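Local coordinates for CEP104 (Gallus gallus, PDB 5JO8), which is a centriolar protein whose TOG domain probably binds tubulin or microtubules, as such domains do in other microtubule-associated proteins, at residues L126-C131 with W164-P169; H130-T135 with Q171-H176; L196-L201 with R232-R237; R237-M242 with A248-Y253. All blocks are in the same frame, centred on the assembly; numbering follows the deposited sequence.

Interaction 1 of 4, residues L126-C131 with W164-P169; sequences LETSHC and WSEVKP
T128 of helix 125-142 meets E166 and V167 in the loop that follows helix 148-163, a contact between a helix and an inter-helix loop in the all-helical array of the TOG domain. The two branches of T128 divide the work. A chi1 of -48° sets OG1 beside the backbone N, on the side where the carboxylate of E166 lies. CG2 is consequently anti to that N and reaches across the gap, coming 3.7 Å from E166 O and 4.2 Å from V167 CG2. The E166 chain is bent at chi2 (-67°), and the two side chains run nearly perpendicular to each other. T128 OG1 and E166 OE1 remain 4.2 Å apart, too far for a direct bond, and a water spans the gap. The loop is tightened from within, since W164 O accepts from both V167 N and K168 N, while E166 O is hydrogen-bonded by K125 NZ, just before the 126-131 segment. Helix 100-121 adds V118 against T128 and P119 against E166. In the bridge itself, the water accepts from T128 OG1 at 2.6 Å and donates to E166 OE1 at 2.5 Å.

Interaction 2 of 4, residues H130-T135 with Q171-H176; sequences HCVEKT and QIVPVH
V132 and E133, neighbours on helix 125-142, close on I172 and V173 where the chain enters helix 173-177. Within the helical array of the TOG domain, helix 125-142 here packs on the approach to helix 173-177, and I172 carries most of the contact. From CB, which is directed at the 130-135 segment, I172 sends out two branches. CG2 is the one anti to the backbone N; it lies 3.7 Å from V132 CG1 and also 3.4 Å from E133 OE2, so one methyl meets both a valine branch and a carboxylate oxygen. CG1, on the other branch, is 3.9 Å from E133 OE2. Beyond it CD1, carried outward by an extended chi2 of 173°, keeps the same distance to that oxygen. All three outer carbons of I172 therefore border E133 OE2. V132 is more deeply placed: its CG1 also touches V173 CG2 at 4.1 Å, the two valines set crosswise, while I114 of helix 100-121 and V167 supply further apolar neighbours. H176 rests on L136, P137 and L140, extending the contact along helix 125-142. H176 NE2 is 5.1 Å from E133 OE1, a separation at which the carboxylate may slightly favour a protonated imidazole, though the charge is not seen. Within the 130-135 segment, the T135 hydroxyl turns back on its own helix, and T135 OG1 donates to C131 O at 2.8 Å, tilted 21° from the carbonyl plane.

Interaction 3 of 4, residues L196-L201 with R232-R237; sequences LVECLL and RDVALR
E198 of helix 187-204 and R237 of helix 229-245 form a bidentate salt bridge, with the guanidinium engaged side-on through NE and NH2. With D233 it makes up an interhelical salt-bridge network between two helices of the all-helical TOG domain. Each nitrogen takes its own carboxylate oxygen: R237 NE donates to E198 OE1 at 2.8 Å, and R237 NH2 to E198 OE2 at 2.9 Å. The N-H...O angles, 171° and 163°, are close to straight. Both oxygens are met on their syn side and lie near the guanidinium plane, but the two flat groups are not coplanar; their planes are 30° apart, a twist that still allows both bonds. The torsions explain the meeting. In E198, CG anti to the backbone N and an extended chain carry the carboxylate across to helix 229-245, whereas R237 bends at chi3, which turns its NE-NH2 edge to the carboxylate. V234 sits beneath this pair: its CA lies over the centre of one guanidinium face, and V234 CG1 approaches E198 OE2 at 3.7 Å, the valine and glutamate crossing at about a right angle. The remaining nitrogen, R237 NH1, pairs with D233 OD2 at 3.0 Å, one turn back on the same helix. The arginine thus links two carboxylates, and these bonds probably fix the rotation of its guanidinium group. The bridge is solvent-accessible at R237, while V234 beneath it is buried. Helix 213-223 packs against both partner helices, through F219 on V197, V216 on L201 and A223 on A235.

Interaction 4 of 4, residues R237-M242 with A248-Y253; sequences RIIFGM and AAILEY
I250 of helix 247-253 inserts its branched side chain between I239 and M242, which lie three residues apart on helix 229-245. Two methyls make the first shell. I250 CG2 meets I239 CG2 at 4.1 Å, and I250 CD1 meets M242 CB at 4.0 Å. I250 CG1 lies 4.1 Å from M242 C, alongside the backbone. The two isoleucines cross obliquely. In I250 a bent chi2 of -45° swings CD1 to M242 CB. M242 takes part through the base of its side chain: its CB faces the other segment, but bends at chi2 and chi3 carry the thioether away to pack on L201 of helix 187-204. A second shell holds these residues in place. F274 of helix 265-276 touches both I239 and I250, and L270 of the same helix adds to the packing on I239. From helix 213-223, V216 reaches M242 and M217 reaches I250. Just before I239, I238 lies on V197 and E198, joining this C-terminal part of the helical array to helix 187-204. The two helices are consecutive, with a single residue between their ranges, so the contact folds helix 247-253 back on its predecessor. I239, M242 and I250 are all buried, and the side-chain to side-chain approaches among them are carbon to carbon; cohesion across the two segments therefore comes from van der Waals contact and the exclusion of water, with no directional polar bond contributing.

From the N terminus, helix 125-142 opens two loops in turn. Interaction 1 closes the first at 164-169 and interaction 2 the next at 171-176, so the two loops overlap, one starting and ending slightly later than the other. They touch directly, share H130 and C131, and together seat the 164-176 connection against helix 125-142. Interaction 3 opens only after both have closed and joins helix 187-204 to helix 229-245. Interaction 4 then closes a short loop between helix 229-245 and helix 247-253. Interactions 3 and 4 touch and share R237. Interactions 2 and 3 do not touch, their nearest atoms being about 5 Å apart.

Interaction 1 of 4, residues L126-C131 with W164-P169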
# COMPACT_ATOMS: atom_id res chain seq x y z
N LEU A 126 -0.65 -12.18 12.90
CA LEU A 126 -1.95 -12.22 12.22
C LEU A 126 -2.61 -10.83 12.28
O LEU A 126 -3.22 -10.38 11.31
CB LEU A 126 -2.86 -13.31 12.83
CG LEU A 126 -4.24 -13.63 12.25
CD1 LEU A 126 -4.74 -14.93 12.89
CD2 LEU A 126 -5.29 -12.55 12.48
N GLU A 127 -2.50 -10.17 13.43
CA GLU A 127 -3.10 -8.85 13.57
C GLU A 127 -2.36 -7.83 12.71
O GLU A 127 -3.00 -7.00 12.07
CB GLU A 127 -3.13 -8.41 15.03
CG GLU A 127 -3.99 -9.34 15.88
CD GLU A 127 -5.44 -9.39 15.40
OE1 GLU A 127 -5.97 -8.35 14.95
OE2 GLU A 127 -6.05 -10.48 15.45
N THR A 128 -1.04 -7.92 12.68
CA THR A 128 -0.25 -7.04 11.81
C THR A 128 -0.69 -7.22 10.36
O THR A 128 -0.86 -6.24 9.62
CB THR A 128 1.23 -7.38 11.89
OG1 THR A 128 1.61 -7.49 13.27
CG2 THR A 128 2.08 -6.30 11.21
N SER A 129 -0.86 -8.47 9.96
CA SER A 129 -1.29 -8.80 8.61
C SER A 129 -2.64 -8.17 8.30
O SER A 129 -2.83 -7.57 7.23
CB SER A 129 -1.37 -10.32 8.43
OG SER A 129 -1.94 -10.64 7.18
N HIS A 130 -3.59 -8.31 9.22
CA HIS A 130 -4.90 -7.68 9.07
C HIS A 130 -4.76 -6.16 8.84
O HIS A 130 -5.41 -5.60 7.96
CB HIS A 130 -5.74 -7.95 10.32
CG HIS A 130 -7.06 -7.23 10.32
ND1 HIS A 130 -8.20 -7.78 9.76
CD2 HIS A 130 -7.42 -6.02 10.81
CE1 HIS A 130 -9.20 -6.93 9.92
NE2 HIS A 130 -8.76 -5.86 10.55
N CYS A 131 -3.90 -5.51 9.62
CA CYS A 131 -3.72 -4.05 9.48
C CYS A 131 -3.26 -3.68 8.08
O CYS A 131 -3.77 -2.72 7.49
CB CYS A 131 -2.70 -3.51 10.47
SG CYS A 131 -3.21 -3.64 12.21
N TRP A 164 9.20 -1.58 7.61
CA TRP A 164 9.10 -1.68 9.07
C TRP A 164 9.40 -3.10 9.51
O TRP A 164 8.98 -4.06 8.86
CB TRP A 164 7.73 -1.27 9.60
CG TRP A 164 7.42 0.16 9.42
CD1 TRP A 164 8.31 1.20 9.31
CD2 TRP A 164 6.11 0.72 9.29
NE1 TRP A 164 7.62 2.39 9.12
CE2 TRP A 164 6.27 2.11 9.10
CE3 TRP A 164 4.82 0.19 9.31
CZ2 TRP A 164 5.19 2.97 8.94
CZ3 TRP A 164 3.75 1.04 9.15
CH2 TRP A 164 3.94 2.42 8.96
N SER A 165 10.14 -3.22 10.60
CA SER A 165 10.54 -4.54 11.10
C SER A 165 9.34 -5.46 11.38
O SER A 165 9.46 -6.68 11.25
CB SER A 165 11.43 -4.41 12.34
OG SER A 165 10.72 -3.83 13.41
N GLU A 166 8.21 -4.88 11.76
CA GLU A 166 7.00 -5.68 11.98
C GLU A 166 6.35 -6.17 10.69
O GLU A 166 5.64 -7.17 10.70
CB GLU A 166 5.95 -4.88 12.77
CG GLU A 166 6.30 -4.67 14.26
CD GLU A 166 6.29 -5.96 15.07
OE1 GLU A 166 5.25 -6.65 15.09
OE2 GLU A 166 7.32 -6.27 15.70
N VAL A 167 6.59 -5.47 9.59
CA VAL A 167 5.86 -5.73 8.35
C VAL A 167 6.69 -6.49 7.32
O VAL A 167 6.17 -7.35 6.61
CB VAL A 167 5.34 -4.41 7.75
CG1 VAL A 167 4.75 -4.64 6.36
CG2 VAL A 167 4.33 -3.76 8.66
N LYS A 168 7.97 -6.13 7.21
CA LYS A 168 8.85 -6.79 6.24
C LYS A 168 8.79 -8.34 6.21
O LYS A 168 8.64 -8.92 5.13
CB LYS A 168 10.30 -6.27 6.39
CG LYS A 168 11.21 -6.70 5.24
CD LYS A 168 12.51 -5.90 5.24
CE LYS A 168 13.43 -6.33 4.10
NZ LYS A 168 14.56 -5.37 3.87
N PRO A 169 8.86 -9.01 7.38
CA PRO A 169 8.83 -10.47 7.34
C PRO A 169 7.52 -11.08 6.82
O PRO A 169 7.49 -12.26 6.49
CB PRO A 169 9.03 -10.87 8.81
CG PRO A 169 9.58 -9.68 9.49
CD PRO A 169 9.04 -8.50 8.75
O HOH W 1 3.07 -5.63 14.39

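Interaction 2 of 4, residues H130-T135 with Q171-H176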
# COMPACT_ATOMS: atom_id res chain seq x y z
N HIS A 130 -3.59 -8.31 9.22
CA HIS A 130 -4.90 -7.68 9.07
C HIS A 130 -4.76 -6.16 8.84
O HIS A 130 -5.41 -5.60 7.96
CB HIS A 130 -5.74 -7.95 10.32
CG HIS A 130 -7.06 -7.23 10.32
ND1 HIS A 130 -8.20 -7.78 9.76
CD2 HIS A 130 -7.42 -6.02 10.81
CE1 HIS A 130 -9.20 -6.93 9.92
NE2 HIS A 130 -8.76 -5.86 10.55
N CYS A 131 -3.90 -5.51 9.62
CA CYS A 131 -3.72 -4.05 9.48
C CYS A 131 -3.26 -3.68 8.08
O CYS A 131 -3.77 -2.72 7.49
CB CYS A 131 -2.70 -3.51 10.47
SG CYS A 131 -3.21 -3.64 12.21
N VAL A 132 -2.27 -4.41 7.59
CA VAL A 132 -1.72 -4.13 6.26
C VAL A 132 -2.74 -4.46 5.17
O VAL A 132 -2.99 -3.65 4.28
CB VAL A 132 -0.39 -4.87 6.02
CG1 VAL A 132 0.12 -4.58 4.60
CG2 VAL A 132 0.65 -4.45 7.04
N GLU A 133 -3.37 -5.63 5.25
CA GLU A 133 -4.30 -6.04 4.19
C GLU A 133 -5.51 -5.12 4.08
O GLU A 133 -6.02 -4.90 2.99
CB GLU A 133 -4.77 -7.48 4.41
CG GLU A 133 -3.68 -8.54 4.29
CD GLU A 133 -3.20 -8.75 2.85
OE1 GLU A 133 -3.80 -8.18 1.92
OE2 GLU A 133 -2.22 -9.50 2.66
N LYS A 134 -5.96 -4.58 5.20
CA LYS A 134 -7.15 -3.73 5.19
C LYS A 134 -6.88 -2.31 4.72
O LYS A 134 -7.81 -1.58 4.39
CB LYS A 134 -7.82 -3.71 6.57
CG LYS A 134 -8.43 -5.04 7.00
CD LYS A 134 -9.49 -5.49 6.01
CE LYS A 134 -9.99 -6.88 6.36
NZ LYS A 134 -11.02 -7.37 5.39
N THR A 135 -5.61 -1.90 4.73
CA THR A 135 -5.27 -0.51 4.44
C THR A 135 -4.46 -0.31 3.16
O THR A 135 -4.58 0.73 2.50
CB THR A 135 -4.52 0.15 5.61
OG1 THR A 135 -3.28 -0.54 5.83
CG2 THR A 135 -5.36 0.08 6.87
N GLN A 171 6.03 -10.23 4.07
CA GLN A 171 6.14 -10.31 2.62
C GLN A 171 4.81 -10.02 1.91
O GLN A 171 4.47 -10.66 0.91
CB GLN A 171 6.71 -11.67 2.20
CG GLN A 171 8.07 -11.94 2.82
CD GLN A 171 8.51 -13.38 2.66
OE1 GLN A 171 7.69 -14.30 2.64
NE2 GLN A 171 9.82 -13.58 2.54
N ILE A 172 4.07 -9.05 2.43
CA ILE A 172 2.74 -8.72 1.94
C ILE A 172 2.84 -7.62 0.90
O ILE A 172 2.27 -7.71 -0.18
CB ILE A 172 1.80 -8.27 3.10
CG1 ILE A 172 1.42 -9.45 3.99
CG2 ILE A 172 0.54 -7.59 2.55
CD1 ILE A 172 0.66 -9.03 5.24
N VAL A 173 3.57 -6.58 1.25
CA VAL A 173 3.59 -5.39 0.41
C VAL A 173 4.12 -5.67 -1.00
O VAL A 173 3.48 -5.29 -1.97
CB VAL A 173 4.27 -4.19 1.10
CG1 VAL A 173 4.25 -2.99 0.19
CG2 VAL A 173 3.55 -3.88 2.41
N PRO A 174 5.28 -6.36 -1.11
CA PRO A 174 5.77 -6.60 -2.48
C PRO A 174 4.82 -7.39 -3.36
O PRO A 174 4.66 -7.10 -4.55
CB PRO A 174 7.06 -7.39 -2.23
CG PRO A 174 7.55 -6.85 -0.94
CD PRO A 174 6.30 -6.70 -0.11
N VAL A 175 4.17 -8.40 -2.78
CA VAL A 175 3.23 -9.22 -3.52
C VAL A 175 2.05 -8.40 -4.02
O VAL A 175 1.62 -8.55 -5.17
CB VAL A 175 2.78 -10.43 -2.68
CG1 VAL A 175 1.79 -11.28 -3.46
CG2 VAL A 175 4.00 -11.25 -2.28
N HIS A 176 1.53 -7.53 -3.17
CA HIS A 176 0.44 -6.64 -3.58
C HIS A 176 0.90 -5.74 -4.74
O HIS A 176 0.15 -5.52 -5.69
CB HIS A 176 0.01 -5.77 -2.40
CG HIS A 176 -1.43 -5.37 -2.44
ND1 HIS A 176 -1.93 -4.49 -3.37
CD2 HIS A 176 -2.47 -5.73 -1.66
CE1 HIS A 176 -3.23 -4.32 -3.16
NE2 HIS A 176 -3.58 -5.07 -2.13

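Interaction 3 of 4, residues L196-L201 with R232-R237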
# COMPACT_ATOMS: atom_id res chain seq x y z
N LEU A 196 6.94 2.41 -7.41
CA LEU A 196 7.01 1.71 -6.13
C LEU A 196 7.74 0.38 -6.23
O LEU A 196 8.60 0.07 -5.40
CB LEU A 196 5.61 1.48 -5.55
CG LEU A 196 5.09 2.65 -4.70
CD1 LEU A 196 3.61 2.51 -4.43
CD2 LEU A 196 5.87 2.72 -3.40
N VAL A 197 7.42 -0.39 -7.26
CA VAL A 197 8.10 -1.65 -7.50
C VAL A 197 9.58 -1.39 -7.74
O VAL A 197 10.44 -2.02 -7.12
CB VAL A 197 7.47 -2.44 -8.68
CG1 VAL A 197 8.32 -3.66 -9.02
CG2 VAL A 197 6.04 -2.87 -8.33
N GLU A 198 9.90 -0.44 -8.63
CA GLU A 198 11.29 -0.18 -8.96
C GLU A 198 12.07 0.20 -7.72
O GLU A 198 13.18 -0.29 -7.49
CB GLU A 198 11.40 0.95 -9.98
CG GLU A 198 12.83 1.25 -10.40
CD GLU A 198 12.96 2.50 -11.23
OE1 GLU A 198 13.93 2.57 -12.02
OE2 GLU A 198 12.11 3.41 -11.11
N CYS A 199 11.47 1.06 -6.91
CA CYS A 199 12.12 1.58 -5.72
C CYS A 199 12.32 0.49 -4.67
O CYS A 199 13.43 0.29 -4.17
CB CYS A 199 11.29 2.73 -5.15
SG CYS A 199 11.83 3.35 -3.55
N LEU A 200 11.25 -0.22 -4.35
CA LEU A 200 11.34 -1.25 -3.32
C LEU A 200 12.17 -2.45 -3.75
O LEU A 200 12.85 -3.07 -2.93
CB LEU A 200 9.94 -1.66 -2.83
CG LEU A 200 9.30 -0.60 -1.93
CD1 LEU A 200 7.84 -0.92 -1.66
CD2 LEU A 200 10.07 -0.46 -0.64
N LEU A 201 12.14 -2.78 -5.04
CA LEU A 201 12.96 -3.87 -5.55
C LEU A 201 14.45 -3.57 -5.37
O LEU A 201 15.21 -4.42 -4.91
CB LEU A 201 12.64 -4.13 -7.02
CG LEU A 201 13.35 -5.29 -7.70
CD1 LEU A 201 13.16 -6.57 -6.90
CD2 LEU A 201 12.80 -5.44 -9.11
N ARG A 232 5.71 2.41 -19.42
CA ARG A 232 6.51 1.38 -20.06
C ARG A 232 7.99 1.59 -19.77
O ARG A 232 8.74 0.63 -19.61
CB ARG A 232 6.28 1.35 -21.58
CG ARG A 232 4.84 1.08 -21.98
CD ARG A 232 4.70 0.84 -23.48
NE ARG A 232 5.15 1.97 -24.29
CZ ARG A 232 4.38 2.99 -24.66
NH1 ARG A 232 4.88 3.96 -25.41
NH2 ARG A 232 3.10 3.03 -24.29
N ASP A 233 8.41 2.85 -19.72
CA ASP A 233 9.82 3.15 -19.51
C ASP A 233 10.30 2.70 -18.13
O ASP A 233 11.41 2.18 -18.00
CB ASP A 233 10.10 4.64 -19.73
CG ASP A 233 11.55 5.00 -19.51
OD1 ASP A 233 12.39 4.62 -20.35
OD2 ASP A 233 11.86 5.66 -18.50
N VAL A 234 9.46 2.84 -17.10
CA VAL A 234 9.85 2.33 -15.79
C VAL A 234 9.90 0.81 -15.82
O VAL A 234 10.80 0.20 -15.24
CB VAL A 234 8.92 2.82 -14.67
CG1 VAL A 234 9.42 2.30 -13.32
CG2 VAL A 234 8.86 4.34 -14.67
N ALA A 235 8.95 0.19 -16.52
CA ALA A 235 8.95 -1.26 -16.66
C ALA A 235 10.25 -1.75 -17.31
O ALA A 235 10.84 -2.74 -16.86
CB ALA A 235 7.73 -1.72 -17.44
N LEU A 236 10.72 -1.03 -18.32
CA LEU A 236 12.01 -1.35 -18.93
C LEU A 236 13.16 -1.25 -17.93
O LEU A 236 14.01 -2.12 -17.88
CB LEU A 236 12.29 -0.42 -20.11
CG LEU A 236 11.39 -0.59 -21.33
CD1 LEU A 236 11.60 0.61 -22.23
CD2 LEU A 236 11.74 -1.89 -22.04
N ARG A 237 13.18 -0.18 -17.15
CA ARG A 237 14.22 -0.01 -16.13
C ARG A 237 14.24 -1.17 -15.14
O ARG A 237 15.30 -1.64 -14.73
CB ARG A 237 14.04 1.30 -15.37
CG ARG A 237 14.23 2.53 -16.23
CD ARG A 237 14.70 3.72 -15.40
NE ARG A 237 13.78 4.07 -14.33
CZ ARG A 237 12.80 4.97 -14.43
NH1 ARG A 237 12.61 5.61 -15.58
NH2 ARG A 237 12.02 5.23 -13.39

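Interaction 4 of 4, residues R237-M242 with A248-Y253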
# COMPACT_ATOMS: atom_id res chain seq x y z
N ARG A 237 13.18 -0.18 -17.15
CA ARG A 237 14.22 -0.01 -16.13
C ARG A 237 14.24 -1.17 -15.14
O ARG A 237 15.30 -1.64 -14.73
CB ARG A 237 14.04 1.30 -15.37
CG ARG A 237 14.23 2.53 -16.23
CD ARG A 237 14.70 3.72 -15.40
NE ARG A 237 13.78 4.07 -14.33
CZ ARG A 237 12.80 4.97 -14.43
NH1 ARG A 237 12.61 5.61 -15.58
NH2 ARG A 237 12.02 5.23 -13.39
N ILE A 238 13.05 -1.66 -14.77
CA ILE A 238 12.95 -2.77 -13.85
C ILE A 238 13.57 -4.01 -14.47
O ILE A 238 14.37 -4.71 -13.84
CB ILE A 238 11.48 -2.99 -13.46
CG1 ILE A 238 11.00 -1.90 -12.50
CG2 ILE A 238 11.27 -4.37 -12.83
CD1 ILE A 238 9.49 -1.84 -12.35
N ILE A 239 13.23 -4.26 -15.73
CA ILE A 239 13.75 -5.42 -16.43
C ILE A 239 15.27 -5.34 -16.62
O ILE A 239 15.97 -6.32 -16.39
CB ILE A 239 13.01 -5.65 -17.75
CG1 ILE A 239 11.55 -6.02 -17.46
CG2 ILE A 239 13.68 -6.76 -18.57
CD1 ILE A 239 10.65 -5.92 -18.64
N PHE A 240 15.76 -4.17 -17.01
CA PHE A 240 17.20 -3.98 -17.19
C PHE A 240 17.94 -4.21 -15.87
O PHE A 240 19.00 -4.81 -15.84
CB PHE A 240 17.52 -2.58 -17.71
CG PHE A 240 17.22 -2.39 -19.17
CD1 PHE A 240 17.56 -3.36 -20.10
CD2 PHE A 240 16.61 -1.23 -19.63
CE1 PHE A 240 17.29 -3.18 -21.46
CE2 PHE A 240 16.35 -1.04 -20.97
CZ PHE A 240 16.68 -2.02 -21.89
N GLY A 241 17.35 -3.73 -14.78
CA GLY A 241 17.92 -3.96 -13.47
C GLY A 241 18.05 -5.44 -13.15
O GLY A 241 19.09 -5.90 -12.69
N MET A 242 16.98 -6.18 -13.42
CA MET A 242 16.96 -7.62 -13.18
C MET A 242 17.95 -8.34 -14.08
O MET A 242 18.62 -9.28 -13.65
CB MET A 242 15.56 -8.18 -13.44
CG MET A 242 14.48 -7.56 -12.58
SD MET A 242 13.99 -8.63 -11.23
CE MET A 242 15.40 -8.48 -10.15
N ALA A 248 20.28 -15.04 -17.60
CA ALA A 248 19.70 -16.26 -18.18
C ALA A 248 18.20 -16.33 -17.97
O ALA A 248 17.45 -16.59 -18.92
CB ALA A 248 20.38 -17.50 -17.60
N ALA A 249 17.77 -16.10 -16.73
CA ALA A 249 16.35 -16.18 -16.37
C ALA A 249 15.52 -15.17 -17.15
O ALA A 249 14.43 -15.49 -17.61
CB ALA A 249 16.18 -15.98 -14.88
N ILE A 250 16.06 -13.97 -17.31
CA ILE A 250 15.34 -12.93 -18.03
C ILE A 250 15.17 -13.29 -19.50
O ILE A 250 14.08 -13.17 -20.06
CB ILE A 250 16.01 -11.56 -17.85
CG1 ILE A 250 16.07 -11.18 -16.37
CG2 ILE A 250 15.29 -10.51 -18.67
CD1 ILE A 250 14.80 -11.41 -15.61
N LEU A 251 16.26 -13.73 -20.13
CA LEU A 251 16.19 -14.10 -21.54
C LEU A 251 15.26 -15.29 -21.78
O LEU A 251 14.60 -15.38 -22.82
CB LEU A 251 17.59 -14.39 -22.08
CG LEU A 251 18.49 -13.17 -22.15
CD1 LEU A 251 19.93 -13.60 -22.38
CD2 LEU A 251 18.01 -12.24 -23.25
N GLU A 252 15.22 -16.19 -20.81
CA GLU A 252 14.34 -17.36 -20.88
C GLU A 252 12.88 -16.98 -20.69
O GLU A 252 11.98 -17.72 -21.10
CB GLU A 252 14.76 -18.40 -19.84
CG GLU A 252 16.02 -19.18 -20.23
CD GLU A 252 16.75 -19.75 -19.02
OE1 GLU A 252 16.22 -19.62 -17.90
OE2 GLU A 252 17.85 -20.30 -19.21
N TYR A 253 12.63 -15.83 -20.08
CA TYR A 253 11.27 -15.41 -19.82
C TYR A 253 10.66 -14.74 -21.03
O TYR A 253 9.50 -14.98 -21.40
CB TYR A 253 11.22 -14.45 -18.61
CG TYR A 253 9.83 -14.25 -18.06
CD1 TYR A 253 9.32 -15.10 -17.09
CD2 TYR A 253 9.02 -13.21 -18.51
CE1 TYR A 253 8.04 -14.94 -16.58
CE2 TYR A 253 7.73 -13.04 -18.01
CZ TYR A 253 7.25 -13.90 -17.04
OH TYR A 253 5.98 -13.74 -16.54